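Local coordinates for protein aldehyde dehydrogenase (Anabaena variabilis, PDB 4H7N) that probably oxidises aldehydes to carboxylic acids with NAD+ as the electron acceptor, at residues W98-L106 and R444-L454; I200-S211 and A222-L233. All coordinates share one frame; numbering follows the deposited sequence.

Contact 1. Residues W98-L106 and R444-L454; sequences WCGLAPELL and RVGAAGLKRFL
Trp98, late in the long helix 82-106, lays its indole along the start of the short helix 448-451. With CG anti to its own carbonyl carbon (chi1 -75°), the six-membered ring is carried out to the loop that precedes that helix. Its CH2 carbon lies 3.0 Å from Gly446 O, near the ring plane, and CZ2 has Arg444 O in plane at its edge, so the weakly positive C-H rim meets carbonyl oxygens. Gly446 has a positive phi, which suits glycine.

Leu450 can be followed outward. Its CB rests 3.7 Å from Trp98 CZ3 and 4.0 Å from Leu105 CD1. Because CG stands anti to the backbone N (chi1 -171°), the two methyls spread over helix 82-106: CD1 lies 4.0 Å from Trp98 CE3 and also faces Ala102 CB, while CD2 meets Leu106 CD2. Leu450 is thus a knob in a hole formed by Trp98, Ala102, Leu105 and Leu106; alanine's small size lets the knob in. It joins the long helix to the C-terminal part of the aldehyde dehydrogenase fold. Replacing Trp98 by an alanine would probably open a gap beside Leu450 and leave helix 147-153, whose Ile148, Pro149 and Leu152 also touch the indole, without that partner. Farther along, Leu105 CD2 packs 3.7 Å from Ala447 CB, and the side chains of Leu106 and Leu454 meet at about a right angle.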
loop_
_atom_site.group_PDB
_atom_site.type_symbol
_atom_site.label_atom_id
_atom_site.label_comp_id
_atom_site.label_asym_id
_atom_site.label_seq_id
_atom_site.Cartn_x
_atom_site.Cartn_y
_atom_site.Cartn_z
ATOM N N TRP A 98 3.046 -20.568 -6.081
ATOM C CA TRP A 98 2.841 -19.356 -6.864
ATOM C C TRP A 98 2.595 -19.624 -8.349
ATOM O O TRP A 98 1.807 -18.939 -8.961
ATOM C CB TRP A 98 4.029 -18.387 -6.693
ATOM C CG TRP A 98 4.007 -17.705 -5.379
ATOM C CD1 TRP A 98 4.936 -17.785 -4.371
ATOM C CD2 TRP A 98 2.967 -16.833 -4.900
ATOM N NE1 TRP A 98 4.516 -17.015 -3.300
ATOM C CE2 TRP A 98 3.335 -16.403 -3.614
ATOM C CE3 TRP A 98 1.791 -16.348 -5.459
ATOM C CZ2 TRP A 98 2.544 -15.545 -2.853
ATOM C CZ3 TRP A 98 1.007 -15.490 -4.712
ATOM C CH2 TRP A 98 1.394 -15.111 -3.412
ATOM N N CYS A 99 3.280 -20.606 -8.941
ATOM C CA CYS A 99 2.967 -20.974 -10.327
ATOM C C CYS A 99 1.494 -21.387 -10.492
ATOM O O CYS A 99 0.828 -21.103 -11.526
ATOM C CB CYS A 99 3.878 -22.104 -10.811
ATOM S SG CYS A 99 5.545 -21.540 -11.233
ATOM N N GLY A 100 0.987 -22.064 -9.478
ATOM C CA GLY A 100 -0.397 -22.496 -9.458
ATOM C C GLY A 100 -1.371 -21.355 -9.333
ATOM O O GLY A 100 -2.473 -21.397 -9.928
ATOM N N LEU A 101 -1.022 -20.345 -8.543
ATOM C CA LEU A 101 -2.000 -19.293 -8.250
ATOM C C LEU A 101 -2.021 -18.222 -9.299
ATOM O O LEU A 101 -3.033 -17.602 -9.509
ATOM C CB LEU A 101 -1.734 -18.618 -6.917
ATOM C CG LEU A 101 -1.893 -19.463 -5.679
ATOM C CD1 LEU A 101 -1.453 -18.657 -4.448
ATOM C CD2 LEU A 101 -3.315 -20.006 -5.532
ATOM N N ALA A 102 -0.879 -17.985 -9.932
ATOM C CA ALA A 102 -0.724 -16.797 -10.770
ATOM C C ALA A 102 -1.724 -16.640 -11.940
ATOM O O ALA A 102 -2.187 -15.511 -12.144
ATOM C CB ALA A 102 0.692 -16.656 -11.267
ATOM N N PRO A 103 -2.040 -17.714 -12.702
ATOM C CA PRO A 103 -2.922 -17.500 -13.882
ATOM C C PRO A 103 -4.255 -16.888 -13.497
ATOM O O PRO A 103 -4.750 -15.987 -14.158
ATOM C CB PRO A 103 -3.058 -18.911 -14.484
ATOM C CG PRO A 103 -1.751 -19.557 -14.096
ATOM C CD PRO A 103 -1.523 -19.098 -12.673
ATOM N N GLU A 104 -4.831 -17.368 -12.413
ATOM C CA GLU A 104 -6.130 -16.889 -11.996
ATOM C C GLU A 104 -6.028 -15.451 -11.525
ATOM O O GLU A 104 -6.907 -14.652 -11.782
ATOM C CB GLU A 104 -6.656 -17.755 -10.901
ATOM C CG GLU A 104 -7.955 -17.307 -10.295
ATOM C CD GLU A 104 -7.828 -17.222 -8.783
ATOM O OE1 GLU A 104 -6.699 -17.471 -8.266
ATOM O OE2 GLU A 104 -8.844 -16.907 -8.116
ATOM N N LEU A 105 -4.929 -15.106 -10.876
ATOM C CA LEU A 105 -4.756 -13.744 -10.373
ATOM C C LEU A 105 -4.491 -12.747 -11.480
ATOM O O LEU A 105 -4.734 -11.563 -11.281
ATOM C CB LEU A 105 -3.616 -13.682 -9.313
ATOM C CG LEU A 105 -3.913 -14.542 -8.069
ATOM C CD1 LEU A 105 -2.733 -14.577 -7.113
ATOM C CD2 LEU A 105 -5.159 -14.062 -7.320
ATOM N N LEU A 106 -3.958 -13.188 -12.624
ATOM C CA LEU A 106 -3.580 -12.269 -13.683
ATOM C C LEU A 106 -4.600 -12.173 -14.826
ATOM O O LEU A 106 -4.394 -11.438 -15.779
ATOM C CB LEU A 106 -2.251 -12.652 -14.256
ATOM C CG LEU A 106 -1.067 -12.591 -13.295
ATOM C CD1 LEU A 106 0.117 -13.102 -14.039
ATOM C CD2 LEU A 106 -0.793 -11.182 -12.844
ATOM N N ARG A 444 1.911 -10.361 2.163
ATOM C CA ARG A 444 2.694 -11.118 1.156
ATOM C C ARG A 444 2.145 -12.499 0.994
ATOM O O ARG A 444 2.687 -13.312 0.275
ATOM C CB ARG A 444 4.194 -11.159 1.469
ATOM C CG ARG A 444 4.566 -11.742 2.785
ATOM C CD ARG A 444 6.022 -12.137 2.802
ATOM N NE ARG A 444 6.997 -11.071 2.551
ATOM C CZ ARG A 444 8.031 -10.794 3.350
ATOM N NH1 ARG A 444 8.209 -11.449 4.489
ATOM N NH2 ARG A 444 8.914 -9.872 3.013
ATOM N N VAL A 445 1.007 -12.747 1.614
ATOM C CA VAL A 445 0.399 -14.055 1.598
ATOM C C VAL A 445 -0.822 -14.016 0.710
ATOM O O VAL A 445 -1.539 -13.026 0.641
ATOM C CB VAL A 445 0.117 -14.546 3.045
ATOM C CG1 VAL A 445 -0.950 -15.627 3.065
ATOM C CG2 VAL A 445 1.422 -15.065 3.665
ATOM N N GLY A 446 -1.001 -15.084 -0.037
ATOM C CA GLY A 446 -2.187 -15.269 -0.858
ATOM C C GLY A 446 -2.229 -14.422 -2.091
ATOM O O GLY A 446 -1.211 -13.983 -2.585
ATOM N N ALA A 447 -3.435 -14.202 -2.582
ATOM C CA ALA A 447 -3.702 -13.293 -3.683
ATOM C C ALA A 447 -2.950 -12.012 -3.535
ATOM O O ALA A 447 -2.109 -11.732 -4.348
ATOM C CB ALA A 447 -5.192 -12.989 -3.792
ATOM N N ALA A 448 -3.275 -11.229 -2.506
ATOM C CA ALA A 448 -2.717 -9.872 -2.325
ATOM C C ALA A 448 -1.192 -9.830 -2.359
ATOM O O ALA A 448 -0.603 -8.826 -2.727
ATOM C CB ALA A 448 -3.226 -9.268 -1.025
ATOM N N GLY A 449 -0.561 -10.950 -2.011
ATOM C CA GLY A 449 0.851 -11.126 -2.084
ATOM C C GLY A 449 1.425 -11.101 -3.506
ATOM O O GLY A 449 2.637 -10.848 -3.683
ATOM N N LEU A 450 0.585 -11.370 -4.514
ATOM C CA LEU A 450 1.024 -11.224 -5.872
ATOM C C LEU A 450 0.494 -9.923 -6.428
ATOM O O LEU A 450 1.172 -9.238 -7.140
ATOM C CB LEU A 450 0.602 -12.404 -6.728
ATOM C CG LEU A 450 1.276 -12.306 -8.079
ATOM C CD1 LEU A 450 1.869 -13.624 -8.419
ATOM C CD2 LEU A 450 0.248 -11.860 -9.088
ATOM N N LYS A 451 -0.731 -9.561 -6.063
ATOM C CA LYS A 451 -1.331 -8.375 -6.621
ATOM C C LYS A 451 -0.694 -7.071 -6.215
ATOM O O LYS A 451 -0.744 -6.087 -6.934
ATOM C CB LYS A 451 -2.816 -8.395 -6.336
ATOM C CG LYS A 451 -3.491 -9.540 -7.090
ATOM C CD LYS A 451 -5.006 -9.552 -6.901
ATOM C CE LYS A 451 -5.700 -8.789 -8.027
ATOM N NZ LYS A 451 -5.516 -9.506 -9.321
ATOM N N ARG A 452 -0.001 -7.043 -5.100
ATOM C CA ARG A 452 0.752 -5.859 -4.797
ATOM C C ARG A 452 1.746 -5.423 -5.885
ATOM O O ARG A 452 2.140 -4.240 -5.921
ATOM C CB ARG A 452 1.367 -5.970 -3.412
ATOM C CG ARG A 452 2.521 -6.866 -3.305
ATOM C CD ARG A 452 2.809 -7.240 -1.822
ATOM N NE ARG A 452 3.403 -8.561 -1.927
ATOM C CZ ARG A 452 4.558 -8.985 -1.409
ATOM N NH1 ARG A 452 5.322 -8.214 -0.664
ATOM N NH2 ARG A 452 4.922 -10.244 -1.616
ATOM N N PHE A 453 2.180 -6.356 -6.739
ATOM C CA PHE A 453 3.194 -6.065 -7.767
ATOM C C PHE A 453 2.610 -5.614 -9.118
ATOM O O PHE A 453 3.347 -5.486 -10.078
ATOM C CB PHE A 453 4.079 -7.304 -7.996
ATOM C CG PHE A 453 4.885 -7.679 -6.786
ATOM C CD1 PHE A 453 5.714 -6.762 -6.201
ATOM C CD2 PHE A 453 4.693 -8.882 -6.171
ATOM C CE1 PHE A 453 6.462 -7.080 -5.054
ATOM C CE2 PHE A 453 5.364 -9.192 -5.004
ATOM C CZ PHE A 453 6.260 -8.308 -4.457
ATOM N N LEU A 454 1.302 -5.406 -9.155
ATOM C CA LEU A 454 0.526 -5.087 -10.366
ATOM C C LEU A 454 -0.251 -3.828 -10.163
ATOM O O LEU A 454 -0.746 -3.575 -9.037
ATOM C CB LEU A 454 -0.476 -6.220 -10.644
ATOM C CG LEU A 454 0.233 -7.555 -10.993
ATOM C CD1 LEU A 454 -0.753 -8.665 -10.735
ATOM C CD2 LEU A 454 0.669 -7.568 -12.450
#

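Contact 2. Residues I200-S211 and A222-L233; sequences INYVDFVCFTGS and AARRFIPAYLEL
Strands 205-209 and 229-232 run parallel, 5° apart with axes 4.8 Å from each other, and are laced by five backbone bonds from Val206 N to Pro228 O through to Gly210 N to Glu232 O. Helix 212-225 links them in a beta-alpha-beta crossover of the Rossmann-like domain. On the helix side of the sheet, Val206 CG1 touches both Ala222 CB and Ala229 CB, small residues that admit the branched valine. On the same face Phe208 CD2, at the ring edge, lies 3.7 Å from Leu233 CD2. Cys207, Tyr230, Thr209 and Glu232 occupy the other face, where Glu232 is the predicted active-site residue; Thr209 and Glu232 point the same way. Beside them Phe205 takes Pro228 CB against its ring in an off-centre CH-pi contact, 4.1 Å from CB to the centroid.

Where the helix ends, Phe226 has the positive phi of a Schellman motif, and Ile227 turns back to pack on Val203. Arg225, long enough to span to the preceding loop, bends twice (chi2 -104°, chi3 -54°) to bring one guanidinium face against Asn201 O, which lies over its centre. Side-on, Arg225 NE and NH2 both bond to Ile200 O, at 3.0 and 2.9 Å.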
loop_
_atom_site.group_PDB
_atom_site.type_symbol
_atom_site.label_atom_id
_atom_site.label_comp_id
_atom_site.label_asym_id
_atom_site.label_seq_id
_atom_site.Cartn_x
_atom_site.Cartn_y
_atom_site.Cartn_z
ATOM N N ILE A 200 17.482 1.336 -3.838
ATOM C CA ILE A 200 16.183 2.001 -3.718
ATOM C C ILE A 200 16.062 3.180 -4.688
ATOM O O ILE A 200 14.934 3.493 -5.173
ATOM C CB ILE A 200 15.935 2.442 -2.262
ATOM C CG1 ILE A 200 15.806 1.213 -1.362
ATOM C CG2 ILE A 200 14.728 3.346 -2.153
ATOM C CD1 ILE A 200 15.918 1.523 0.123
ATOM N N ASN A 201 17.183 3.829 -5.004
ATOM C CA ASN A 201 17.155 4.868 -6.044
ATOM C C ASN A 201 16.847 4.437 -7.453
ATOM O O ASN A 201 16.539 5.305 -8.234
ATOM C CB ASN A 201 18.392 5.709 -6.081
ATOM C CG ASN A 201 18.626 6.414 -4.781
ATOM O OD1 ASN A 201 17.691 6.818 -4.099
ATOM N ND2 ASN A 201 19.881 6.466 -4.379
ATOM N N TYR A 202 16.885 3.140 -7.772
ATOM C CA TYR A 202 16.766 2.685 -9.163
ATOM C C TYR A 202 15.501 1.871 -9.512
ATOM O O TYR A 202 15.232 1.629 -10.696
ATOM C CB TYR A 202 18.007 1.867 -9.562
ATOM C CG TYR A 202 19.281 2.639 -9.316
ATOM C CD1 TYR A 202 19.502 3.882 -9.935
ATOM C CD2 TYR A 202 20.211 2.200 -8.400
ATOM C CE1 TYR A 202 20.649 4.636 -9.659
ATOM C CE2 TYR A 202 21.369 2.928 -8.126
ATOM C CZ TYR A 202 21.580 4.149 -8.743
ATOM O OH TYR A 202 22.731 4.859 -8.459
ATOM N N VAL A 203 14.745 1.466 -8.501
ATOM C CA VAL A 203 13.636 0.550 -8.672
ATOM C C VAL A 203 12.293 1.282 -8.599
ATOM O O VAL A 203 12.234 2.464 -8.245
ATOM C CB VAL A 203 13.727 -0.595 -7.663
ATOM C CG1 VAL A 203 15.061 -1.362 -7.842
ATOM C CG2 VAL A 203 13.583 -0.164 -6.238
ATOM N N ASP A 204 11.239 0.566 -8.946
ATOM C CA ASP A 204 9.869 1.084 -8.968
ATOM C C ASP A 204 9.080 0.683 -7.731
ATOM O O ASP A 204 7.972 1.161 -7.502
ATOM C CB ASP A 204 9.151 0.533 -10.198
ATOM C CG ASP A 204 9.840 0.928 -11.504
ATOM O OD1 ASP A 204 10.344 2.049 -11.611
ATOM O OD2 ASP A 204 9.993 0.076 -12.414
ATOM N N PHE A 205 9.650 -0.206 -6.931
ATOM C CA PHE A 205 8.968 -0.878 -5.828
ATOM C C PHE A 205 10.108 -1.500 -4.963
ATOM O O PHE A 205 11.013 -2.168 -5.502
ATOM C CB PHE A 205 8.023 -1.967 -6.373
ATOM C CG PHE A 205 7.065 -2.553 -5.345
ATOM C CD1 PHE A 205 7.526 -3.279 -4.257
ATOM C CD2 PHE A 205 5.709 -2.414 -5.504
ATOM C CE1 PHE A 205 6.658 -3.777 -3.316
ATOM C CE2 PHE A 205 4.807 -2.944 -4.579
ATOM C CZ PHE A 205 5.300 -3.603 -3.465
ATOM N N VAL A 206 10.047 -1.346 -3.657
ATOM C CA VAL A 206 11.028 -1.962 -2.745
ATOM C C VAL A 206 10.377 -2.819 -1.688
ATOM O O VAL A 206 9.445 -2.377 -0.973
ATOM C CB VAL A 206 11.984 -0.941 -2.084
ATOM C CG1 VAL A 206 11.260 0.053 -1.182
ATOM C CG2 VAL A 206 13.066 -1.685 -1.278
ATOM N N CYS A 207 10.856 -4.061 -1.576
ATOM C CA CYS A 207 10.543 -4.976 -0.464
ATOM C C CYS A 207 11.735 -5.095 0.499
ATOM O O CYS A 207 12.876 -5.419 0.075
ATOM C CB CYS A 207 10.270 -6.370 -1.002
ATOM S SG CYS A 207 8.870 -6.406 -2.098
ATOM N N PHE A 208 11.508 -4.822 1.777
ATOM C CA PHE A 208 12.564 -4.881 2.783
ATOM C C PHE A 208 12.067 -5.626 4.009
ATOM O O PHE A 208 10.951 -5.348 4.564
ATOM C CB PHE A 208 13.027 -3.486 3.198
ATOM C CG PHE A 208 13.971 -3.486 4.350
ATOM C CD1 PHE A 208 15.326 -3.651 4.143
ATOM C CD2 PHE A 208 13.501 -3.361 5.666
ATOM C CE1 PHE A 208 16.218 -3.650 5.210
ATOM C CE2 PHE A 208 14.374 -3.404 6.736
ATOM C CZ PHE A 208 15.736 -3.541 6.503
ATOM N N THR A 209 12.904 -6.564 4.443
ATOM C CA THR A 209 12.727 -7.302 5.661
ATOM C C THR A 209 13.977 -7.135 6.493
ATOM O O THR A 209 15.090 -7.311 5.970
ATOM C CB THR A 209 12.538 -8.789 5.333
ATOM O OG1 THR A 209 11.403 -8.953 4.497
ATOM C CG2 THR A 209 12.298 -9.602 6.612
ATOM N N GLY A 210 13.806 -6.813 7.766
ATOM C CA GLY A 210 14.929 -6.572 8.673
ATOM C C GLY A 210 14.494 -5.817 9.912
ATOM O O GLY A 210 13.340 -5.921 10.350
ATOM N N SER A 211 15.431 -5.058 10.466
ATOM C CA SER A 211 15.233 -4.391 11.725
ATOM C C SER A 211 14.291 -3.173 11.599
ATOM O O SER A 211 14.223 -2.547 10.554
ATOM C CB SER A 211 16.585 -3.917 12.256
ATOM O OG SER A 211 16.940 -2.665 11.687
ATOM N N ALA A 222 11.927 5.396 0.405
ATOM C CA ALA A 222 10.917 5.075 -0.606
ATOM C C ALA A 222 9.905 6.218 -0.819
ATOM O O ALA A 222 9.467 6.511 -1.949
ATOM C CB ALA A 222 10.194 3.815 -0.181
ATOM N N ALA A 223 9.489 6.837 0.274
ATOM C CA ALA A 223 8.537 7.925 0.150
ATOM C C ALA A 223 9.150 9.100 -0.632
ATOM O O ALA A 223 8.467 9.688 -1.446
ATOM C CB ALA A 223 8.036 8.403 1.522
ATOM N N ARG A 224 10.403 9.450 -0.364
ATOM C CA ARG A 224 11.059 10.540 -1.069
ATOM C C ARG A 224 11.245 10.226 -2.533
ATOM O O ARG A 224 11.174 11.113 -3.358
ATOM C CB ARG A 224 12.444 10.810 -0.504
ATOM C CG ARG A 224 12.438 11.576 0.789
ATOM C CD ARG A 224 13.847 12.116 1.114
ATOM N NE ARG A 224 14.661 11.043 1.661
ATOM C CZ ARG A 224 14.585 10.633 2.928
ATOM N NH1 ARG A 224 13.734 11.228 3.776
ATOM N NH2 ARG A 224 15.368 9.644 3.358
ATOM N N ARG A 225 11.462 8.968 -2.864
ATOM C CA ARG A 225 11.493 8.549 -4.252
ATOM C C ARG A 225 10.107 8.400 -4.879
ATOM O O ARG A 225 9.989 8.299 -6.079
ATOM C CB ARG A 225 12.273 7.274 -4.344
ATOM C CG ARG A 225 13.730 7.577 -3.944
ATOM C CD ARG A 225 14.548 7.622 -5.217
ATOM N NE ARG A 225 14.193 6.331 -5.775
ATOM C CZ ARG A 225 13.695 6.048 -6.984
ATOM N NH1 ARG A 225 13.643 6.951 -7.964
ATOM N NH2 ARG A 225 13.383 4.770 -7.208
ATOM N N PHE A 226 9.070 8.412 -4.049
ATOM C CA PHE A 226 7.674 8.213 -4.463
ATOM C C PHE A 226 7.463 6.842 -5.119
ATOM O O PHE A 226 6.851 6.734 -6.190
ATOM C CB PHE A 226 7.150 9.354 -5.330
ATOM C CG PHE A 226 5.664 9.544 -5.235
ATOM C CD1 PHE A 226 5.111 10.150 -4.142
ATOM C CD2 PHE A 226 4.819 9.078 -6.225
ATOM C CE1 PHE A 226 3.759 10.360 -4.058
ATOM C CE2 PHE A 226 3.458 9.237 -6.118
ATOM C CZ PHE A 226 2.926 9.887 -5.016
ATOM N N ILE A 227 7.923 5.801 -4.425
ATOM C CA ILE A 227 7.608 4.423 -4.790
ATOM C C ILE A 227 6.977 3.631 -3.626
ATOM O O ILE A 227 7.179 3.933 -2.454
ATOM C CB ILE A 227 8.864 3.665 -5.275
ATOM C CG1 ILE A 227 9.874 3.501 -4.145
ATOM C CG2 ILE A 227 9.521 4.324 -6.479
ATOM C CD1 ILE A 227 11.045 2.637 -4.491
ATOM N N PRO A 228 6.208 2.590 -3.945
ATOM C CA PRO A 228 5.670 1.720 -2.931
ATOM C C PRO A 228 6.765 0.984 -2.184
ATOM O O PRO A 228 7.776 0.572 -2.781
ATOM C CB PRO A 228 4.868 0.698 -3.720
ATOM C CG PRO A 228 4.686 1.290 -5.074
ATOM C CD PRO A 228 5.873 2.143 -5.293
ATOM N N ALA A 229 6.535 0.805 -0.895
ATOM C CA ALA A 229 7.400 -0.020 -0.062
ATOM C C ALA A 229 6.600 -1.080 0.685
ATOM O O ALA A 229 5.616 -0.770 1.383
ATOM C CB ALA A 229 8.142 0.874 0.926
ATOM N N TYR A 230 7.055 -2.324 0.581
ATOM C CA TYR A 230 6.581 -3.397 1.426
ATOM C C TYR A 230 7.641 -3.658 2.473
ATOM O O TYR A 230 8.808 -3.954 2.161
ATOM C CB TYR A 230 6.229 -4.680 0.666
ATOM C CG TYR A 230 5.742 -5.767 1.631
ATOM C CD1 TYR A 230 4.399 -5.837 2.016
ATOM C CD2 TYR A 230 6.596 -6.711 2.150
ATOM C CE1 TYR A 230 3.958 -6.780 2.939
ATOM C CE2 TYR A 230 6.161 -7.637 3.082
ATOM C CZ TYR A 230 4.840 -7.673 3.456
ATOM O OH TYR A 230 4.361 -8.606 4.358
ATOM N N LEU A 231 7.230 -3.586 3.725
ATOM C CA LEU A 231 8.141 -3.658 4.848
ATOM C C LEU A 231 7.697 -4.703 5.882
ATOM O O LEU A 231 6.549 -4.670 6.375
ATOM C CB LEU A 231 8.218 -2.321 5.578
ATOM C CG LEU A 231 8.454 -1.106 4.717
ATOM C CD1 LEU A 231 8.260 0.121 5.570
ATOM C CD2 LEU A 231 9.839 -1.132 4.136
ATOM N N GLU A 232 8.636 -5.543 6.287
ATOM C CA GLU A 232 8.385 -6.508 7.372
ATOM C C GLU A 232 9.547 -6.414 8.333
ATOM O O GLU A 232 10.686 -6.710 7.970
ATOM C CB GLU A 232 8.189 -7.900 6.812
ATOM C CG GLU A 232 7.433 -8.812 7.773
ATOM C CD GLU A 232 6.395 -9.691 7.083
ATOM O OE1 GLU A 232 5.552 -9.204 6.267
ATOM O OE2 GLU A 232 6.412 -10.884 7.408
ATOM N N LEU A 233 9.280 -5.874 9.525
ATOM C CA LEU A 233 10.340 -5.304 10.374
ATOM C C LEU A 233 10.514 -5.969 11.733
ATOM O O LEU A 233 11.017 -5.373 12.667
ATOM C CB LEU A 233 10.109 -3.819 10.603
ATOM C CG LEU A 233 9.900 -2.961 9.362
ATOM C CD1 LEU A 233 9.925 -1.496 9.734
ATOM C CD2 LEU A 233 10.974 -3.309 8.320
#

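In the fold
From the N terminus, three helices lead to helix 82-106, whose last turns meet a segment 338 residues further on. The chain then forms strand 118-134 and reaches contact 2, where residues 200-211 and 222-233 close a short loop of ten helical residues. That small loop lies wholly within the large one, which shuts only when 444-454 returns to the long helix in contact 1; the two do not cross. They also touch: Arg444, in a salt bridge with Asp146, has NH2 3.0 Å from Thr209 OG1 in a probable hydrogen bond, and Arg452 forms a cation-pi pair with Tyr230. The C-terminal segment thus bridges helix 82-106 and the strand pair 205-209 and 229-232, the latter carrying Glu232.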